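Local atomic coordinates of glycerol dehydrogenase (Schizosaccharomyces pombe, PDB entry 1TA9), a protein that catalyses the NAD(+)-dependent oxidation of glycerol to dihydroxyacetone at a zinc site and takes part in the assimilation of glycerol. Residues I230-A233 / L234-W237; A266-D269 / T270-Y274. All blocks are in the same frame, centred on the assembly; numbering follows the deposited sequence.

Contact 1. Residues I230-A233 / L234-W237; sequences IGDA and LSTW. With K (potassium ion), chain J; ZN (zinc ion), chain I.
Asp232, Ser235 and Thr236 share a potassium ion on one turn of helix 223-245, at the metal site of this iron-containing alcohol dehydrogenase family member, where zinc takes iron's place. Asp232 works for both metals. Its OD2 lies 2.2 Å from the zinc, whose shell His315 and His333 help to complete, and makes a long 3.3 Å approach to the potassium; OD1 stands farther from the zinc, at 2.6 Å. With CG anti to the backbone N (chi1 -159°), the carboxylate is carried out to the zinc while the residue's own carbonyl O stays 2.8 Å from the potassium. Three and four residues further on, Ser235 OG and Thr236 OG1 reach the same ion; Asp182 joins them, and the hydroxyls also hydrogen-bond to Glu239 and Ser302 respectively.

The backbone changes its pattern here. Ile230 O takes the N-H of Leu234 four residues on, and beside that bond the two side chains lie side by side, pointing the same way, Ile230 CG2 4.2 Å from Leu234 CD1. The next two N-H groups turn to carbonyls three residues back: Ser235 N to Asp232 O and Thr236 N to Ala233 O, each donor well above the carbonyl plane. Ala233 O and Trp237 N, 4.4 Å apart, are too distant to bond directly; a water bridges them, donating to Ala233 O at 2.7 Å and accepting from Trp237 N at 3.0 Å.

Contact 2. Residues A266-D269 / T270-Y274; sequences ACKD and TLEKY
Lys268 and Glu272 meet one helical turn apart in a salt bridge, NZ to OE2, modelled at 2.4 Å, shorter than such a pair normally refines to, so the exact length is doubtful. The two side chains cross at a slant. Lys268 runs extended from the backbone and bends at its last torsion (chi4 -66°), which turns the ammonium toward the carboxylate; OE2 also lies 3.4 Å from Lys268 CG, so this one oxygen sits in the crook of the chain. Were Lys268 an alanine, the Glu272 carboxylate would probably lose its charge partner and the indole of Trp237 its cation-pi mate.

Beneath the pair is helix 258-284, with regular i to i+4 bonds: Leu271 N to Cys267 O, Glu272 N to Lys268 O and Lys273 N to Asp269 O. Ala266 O is gripped twice by Thr270, through N at 2.9 Å and through OG1 at 2.7 Å, the two donors arriving from opposite faces of the carbonyl plane. That hydroxyl lies anti to its own carbonyl carbon (chi1 -60°), folded back over the preceding turn. On the flank facing helix 223-245, Cys267 SG touches Leu271 CD1 at 4.2 Å.

Farther out, Asp269 forms a salt bridge with Arg265 through OD2, while its OD1 hydrogen-bonds to Tyr262 OH of a neighbouring subunit. At the other end Lys273 CB lies over one face of the Tyr274 ring, offset toward the rim, and Tyr274 OH bonds to Asp349 O of a different neighbouring subunit.

Contacts 1 and 2 lie on consecutive helices, 223-245 and 258-284, with their centres about 10 Å apart. The helices touch closely at Ala233: Leu271 CD1 lies 3.6 Å from Ala233 CB, and Cys267 SG comes to 3.5 Å from Ala233 O. Nearer the surface Lys268 CD packs on Trp237 CD2 at 3.4 Å. Contact 1 supplies metal ligands directly, whereas contact 2 stands behind it: the Cys267 side chain is about 7 Å from the potassium and about 10 Å from the bound glycerol. Residues 266-274 thus back the metal-binding turn on one side and reach neighbouring subunits on another.

Contact 1. Residues I230-A233 / L234-W237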
ATOM      1  N   ILE B 230     -28.929 -17.256   1.994  1.00 10.40           N
ATOM      2  CA  ILE B 230     -27.658 -16.549   2.142  1.00 10.29           C
ATOM      3  C   ILE B 230     -26.780 -17.387   3.068  1.00 10.36           C
ATOM      4  O   ILE B 230     -25.574 -17.532   2.850  1.00  9.99           O
ATOM      5  CB  ILE B 230     -27.878 -15.135   2.745  1.00 10.26           C
ATOM      6  CG1 ILE B 230     -28.540 -14.234   1.697  1.00 10.57           C
ATOM      7  CG2 ILE B 230     -26.552 -14.546   3.235  1.00 10.25           C
ATOM      8  CD1 ILE B 230     -28.992 -12.882   2.228  1.00 10.56           C
ATOM      9  N   GLY B 231     -27.402 -17.950   4.099  1.00 10.42           N
ATOM     10  CA  GLY B 231     -26.669 -18.781   5.036  1.00 11.00           C
ATOM     11  C   GLY B 231     -26.079 -19.988   4.336  1.00 11.24           C
ATOM     12  O   GLY B 231     -24.943 -20.389   4.602  1.00 11.29           O
ATOM     13  N   ASP B 232     -26.852 -20.573   3.429  1.00 11.34           N
ATOM     14  CA  ASP B 232     -26.385 -21.734   2.691  1.00 11.98           C
ATOM     15  C   ASP B 232     -25.288 -21.285   1.723  1.00 11.97           C
ATOM     16  O   ASP B 232     -24.255 -21.938   1.595  1.00 12.26           O
ATOM     17  CB  ASP B 232     -27.544 -22.366   1.912  1.00 12.42           C
ATOM     18  CG  ASP B 232     -27.277 -23.815   1.546  1.00 13.41           C
ATOM     19  OD1 ASP B 232     -27.994 -24.365   0.684  1.00 13.40           O
ATOM     20  OD2 ASP B 232     -26.351 -24.406   2.136  1.00 13.76           O
ATOM     21  N   ALA B 233     -25.507 -20.156   1.056  1.00 11.70           N
ATOM     22  CA  ALA B 233     -24.532 -19.645   0.095  1.00 11.92           C
ATOM     23  C   ALA B 233     -23.194 -19.286   0.758  1.00 12.11           C
ATOM     24  O   ALA B 233     -22.128 -19.448   0.156  1.00 12.20           O
ATOM     25  CB  ALA B 233     -25.108 -18.431  -0.636  1.00 11.61           C
ATOM     26  N   LEU B 234     -23.248 -18.803   1.995  1.00 12.04           N
ATOM     27  CA  LEU B 234     -22.027 -18.445   2.716  1.00 12.48           C
ATOM     28  C   LEU B 234     -21.081 -19.622   2.958  1.00 12.44           C
ATOM     29  O   LEU B 234     -19.867 -19.436   3.035  1.00 12.64           O
ATOM     30  CB  LEU B 234     -22.370 -17.801   4.063  1.00 12.75           C
ATOM     31  CG  LEU B 234     -22.728 -16.314   4.032  1.00 13.28           C
ATOM     32  CD1 LEU B 234     -23.235 -15.884   5.404  1.00 13.20           C
ATOM     33  CD2 LEU B 234     -21.503 -15.504   3.627  1.00 13.52           C
ATOM     34  N   SER B 235     -21.616 -20.830   3.080  1.00 12.27           N
ATOM     35  CA  SER B 235     -20.753 -21.978   3.328  1.00 12.35           C
ATOM     36  C   SER B 235     -20.051 -22.492   2.071  1.00 12.22           C
ATOM     37  O   SER B 235     -19.031 -23.175   2.161  1.00 11.78           O
ATOM     38  CB  SER B 235     -21.550 -23.121   3.961  1.00 12.59           C
ATOM     39  OG  SER B 235     -22.419 -23.724   3.026  1.00 13.90           O
ATOM     40  N   THR B 236     -20.586 -22.148   0.904  1.00 12.05           N
ATOM     41  CA  THR B 236     -20.014 -22.606  -0.356  1.00 12.02           C
ATOM     42  C   THR B 236     -18.520 -22.340  -0.514  1.00 11.90           C
ATOM     43  O   THR B 236     -17.748 -23.272  -0.743  1.00 11.84           O
ATOM     44  CB  THR B 236     -20.744 -21.985  -1.562  1.00 12.19           C
ATOM     45  OG1 THR B 236     -22.126 -22.358  -1.524  1.00 12.93           O
ATOM     46  CG2 THR B 236     -20.132 -22.478  -2.867  1.00 12.59           C
ATOM     47  N   TRP B 237     -18.109 -21.081  -0.403  1.00 11.57           N
ATOM     48  CA  TRP B 237     -16.701 -20.755  -0.557  1.00 11.99           C
ATOM     49  C   TRP B 237     -15.862 -21.446   0.514  1.00 11.78           C
ATOM     50  O   TRP B 237     -14.802 -21.997   0.219  1.00 11.73           O
ATOM     51  CB  TRP B 237     -16.482 -19.239  -0.482  1.00 12.31           C
ATOM     52  CG  TRP B 237     -15.047 -18.835  -0.659  1.00 13.01           C
ATOM     53  CD1 TRP B 237     -14.347 -18.770  -1.833  1.00 13.01           C
ATOM     54  CD2 TRP B 237     -14.131 -18.465   0.376  1.00 13.41           C
ATOM     55  NE1 TRP B 237     -13.050 -18.380  -1.588  1.00 13.35           N
ATOM     56  CE2 TRP B 237     -12.891 -18.185  -0.241  1.00 13.61           C
ATOM     57  CE3 TRP B 237     -14.238 -18.342   1.768  1.00 13.92           C
ATOM     58  CZ2 TRP B 237     -11.764 -17.788   0.488  1.00 14.19           C
ATOM     59  CZ3 TRP B 237     -13.112 -17.947   2.495  1.00 14.51           C
ATOM     60  CH2 TRP B 237     -11.893 -17.676   1.850  1.00 14.38           C
TER
HETATM   61  K     K J1504     -23.707 -24.316   0.187  1.00 17.21           K
HETATM   62 ZN    ZN I1501     -26.897 -26.522   1.719  1.00 34.17          ZN
HETATM   63  O   HOH W   1     -19.647 -18.525  -0.338  1.00 11.58           O
HETATM   64  O   HOH W   2     -21.425 -25.491   0.441  1.00 15.02           O

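Contact 2. Residues A266-D269 / T270-Y274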
ATOM      1  N   ALA B 266     -17.230 -16.104  -6.905  1.00 10.87           N
ATOM      2  CA  ALA B 266     -18.269 -15.198  -7.379  1.00 10.90           C
ATOM      3  C   ALA B 266     -19.373 -15.136  -6.333  1.00 11.01           C
ATOM      4  O   ALA B 266     -19.923 -14.069  -6.046  1.00 11.07           O
ATOM      5  CB  ALA B 266     -18.828 -15.690  -8.716  1.00 10.77           C
ATOM      6  N   CYS B 267     -19.689 -16.290  -5.760  1.00 10.99           N
ATOM      7  CA  CYS B 267     -20.716 -16.377  -4.728  1.00 11.29           C
ATOM      8  C   CYS B 267     -20.308 -15.516  -3.523  1.00 11.04           C
ATOM      9  O   CYS B 267     -21.051 -14.630  -3.098  1.00 10.88           O
ATOM     10  CB  CYS B 267     -20.882 -17.833  -4.295  1.00 11.60           C
ATOM     11  SG  CYS B 267     -22.201 -18.115  -3.102  1.00 12.92           S
ATOM     12  N   LYS B 268     -19.125 -15.785  -2.983  1.00 10.74           N
ATOM     13  CA  LYS B 268     -18.604 -15.045  -1.831  1.00 10.81           C
ATOM     14  C   LYS B 268     -18.610 -13.533  -2.074  1.00 10.42           C
ATOM     15  O   LYS B 268     -19.106 -12.758  -1.253  1.00  9.94           O
ATOM     16  CB  LYS B 268     -17.175 -15.503  -1.527  1.00 11.48           C
ATOM     17  CG  LYS B 268     -16.480 -14.751  -0.394  1.00 12.55           C
ATOM     18  CD  LYS B 268     -15.035 -15.222  -0.254  1.00 13.33           C
ATOM     19  CE  LYS B 268     -14.347 -14.642   0.973  1.00 13.98           C
ATOM     20  NZ  LYS B 268     -14.186 -13.169   0.883  1.00 14.94           N
ATOM     21  N   ASP B 269     -18.054 -13.121  -3.208  1.00 10.03           N
ATOM     22  CA  ASP B 269     -17.972 -11.705  -3.556  1.00  9.98           C
ATOM     23  C   ASP B 269     -19.327 -11.027  -3.697  1.00  9.72           C
ATOM     24  O   ASP B 269     -19.511  -9.887  -3.263  1.00  9.87           O
ATOM     25  CB  ASP B 269     -17.201 -11.523  -4.862  1.00 10.23           C
ATOM     26  CG  ASP B 269     -15.713 -11.780  -4.706  1.00 10.99           C
ATOM     27  OD1 ASP B 269     -14.994 -11.677  -5.723  1.00 11.06           O
ATOM     28  OD2 ASP B 269     -15.264 -12.083  -3.579  1.00 11.10           O
ATOM     29  N   THR B 270     -20.270 -11.721  -4.322  1.00  9.28           N
ATOM     30  CA  THR B 270     -21.607 -11.165  -4.530  1.00  9.04           C
ATOM     31  C   THR B 270     -22.342 -10.967  -3.207  1.00  9.01           C
ATOM     32  O   THR B 270     -23.019  -9.951  -3.001  1.00  8.77           O
ATOM     33  CB  THR B 270     -22.429 -12.078  -5.457  1.00  8.84           C
ATOM     34  OG1 THR B 270     -21.754 -12.186  -6.716  1.00  8.95           O
ATOM     35  CG2 THR B 270     -23.827 -11.508  -5.688  1.00  8.84           C
ATOM     36  N   LEU B 271     -22.210 -11.931  -2.303  1.00  8.94           N
ATOM     37  CA  LEU B 271     -22.872 -11.815  -1.012  1.00  9.28           C
ATOM     38  C   LEU B 271     -22.293 -10.636  -0.233  1.00  9.78           C
ATOM     39  O   LEU B 271     -23.028  -9.864   0.384  1.00  9.61           O
ATOM     40  CB  LEU B 271     -22.695 -13.101  -0.208  1.00  9.05           C
ATOM     41  CG  LEU B 271     -23.363 -14.355  -0.777  1.00  8.91           C
ATOM     42  CD1 LEU B 271     -23.018 -15.537   0.117  1.00  9.08           C
ATOM     43  CD2 LEU B 271     -24.885 -14.160  -0.851  1.00  8.81           C
ATOM     44  N   GLU B 272     -20.971 -10.500  -0.262  1.00 10.11           N
ATOM     45  CA  GLU B 272     -20.315  -9.408   0.441  1.00 11.03           C
ATOM     46  C   GLU B 272     -20.807  -8.048  -0.042  1.00 10.38           C
ATOM     47  O   GLU B 272     -21.027  -7.139   0.753  1.00 10.19           O
ATOM     48  CB  GLU B 272     -18.796  -9.501   0.267  1.00 12.72           C
ATOM     49  CG  GLU B 272     -18.147 -10.524   1.191  1.00 16.46           C
ATOM     50  CD  GLU B 272     -16.634 -10.584   1.044  1.00 18.06           C
ATOM     51  OE1 GLU B 272     -15.996  -9.516   0.898  1.00 19.79           O
ATOM     52  OE2 GLU B 272     -16.082 -11.703   1.089  1.00 19.93           O
ATOM     53  N   LYS B 273     -20.996  -7.916  -1.346  1.00  9.81           N
ATOM     54  CA  LYS B 273     -21.444  -6.651  -1.913  1.00  9.54           C
ATOM     55  C   LYS B 273     -22.945  -6.408  -1.809  1.00  9.26           C
ATOM     56  O   LYS B 273     -23.375  -5.297  -1.499  1.00  9.08           O
ATOM     57  CB  LYS B 273     -21.072  -6.566  -3.397  1.00  9.91           C
ATOM     58  CG  LYS B 273     -19.587  -6.475  -3.707  1.00 10.58           C
ATOM     59  CD  LYS B 273     -19.386  -6.472  -5.223  1.00 10.98           C
ATOM     60  CE  LYS B 273     -17.920  -6.368  -5.610  1.00 11.63           C
ATOM     61  NZ  LYS B 273     -17.770  -6.391  -7.096  1.00 12.36           N
ATOM     62  N   TYR B 274     -23.735  -7.451  -2.037  1.00  8.86           N
ATOM     63  CA  TYR B 274     -25.183  -7.296  -2.082  1.00  8.76           C
ATOM     64  C   TYR B 274     -26.106  -8.014  -1.098  1.00  8.59           C
ATOM     65  O   TYR B 274     -27.314  -7.804  -1.145  1.00  8.54           O
ATOM     66  CB  TYR B 274     -25.640  -7.641  -3.501  1.00  8.74           C
ATOM     67  CG  TYR B 274     -24.914  -6.858  -4.570  1.00  8.87           C
ATOM     68  CD1 TYR B 274     -25.199  -5.512  -4.783  1.00  9.00           C
ATOM     69  CD2 TYR B 274     -23.918  -7.454  -5.349  1.00  9.03           C
ATOM     70  CE1 TYR B 274     -24.515  -4.772  -5.741  1.00  9.06           C
ATOM     71  CE2 TYR B 274     -23.223  -6.719  -6.317  1.00  8.90           C
ATOM     72  CZ  TYR B 274     -23.531  -5.378  -6.505  1.00  9.19           C
ATOM     73  OH  TYR B 274     -22.874  -4.634  -7.460  1.00  8.93           O
TER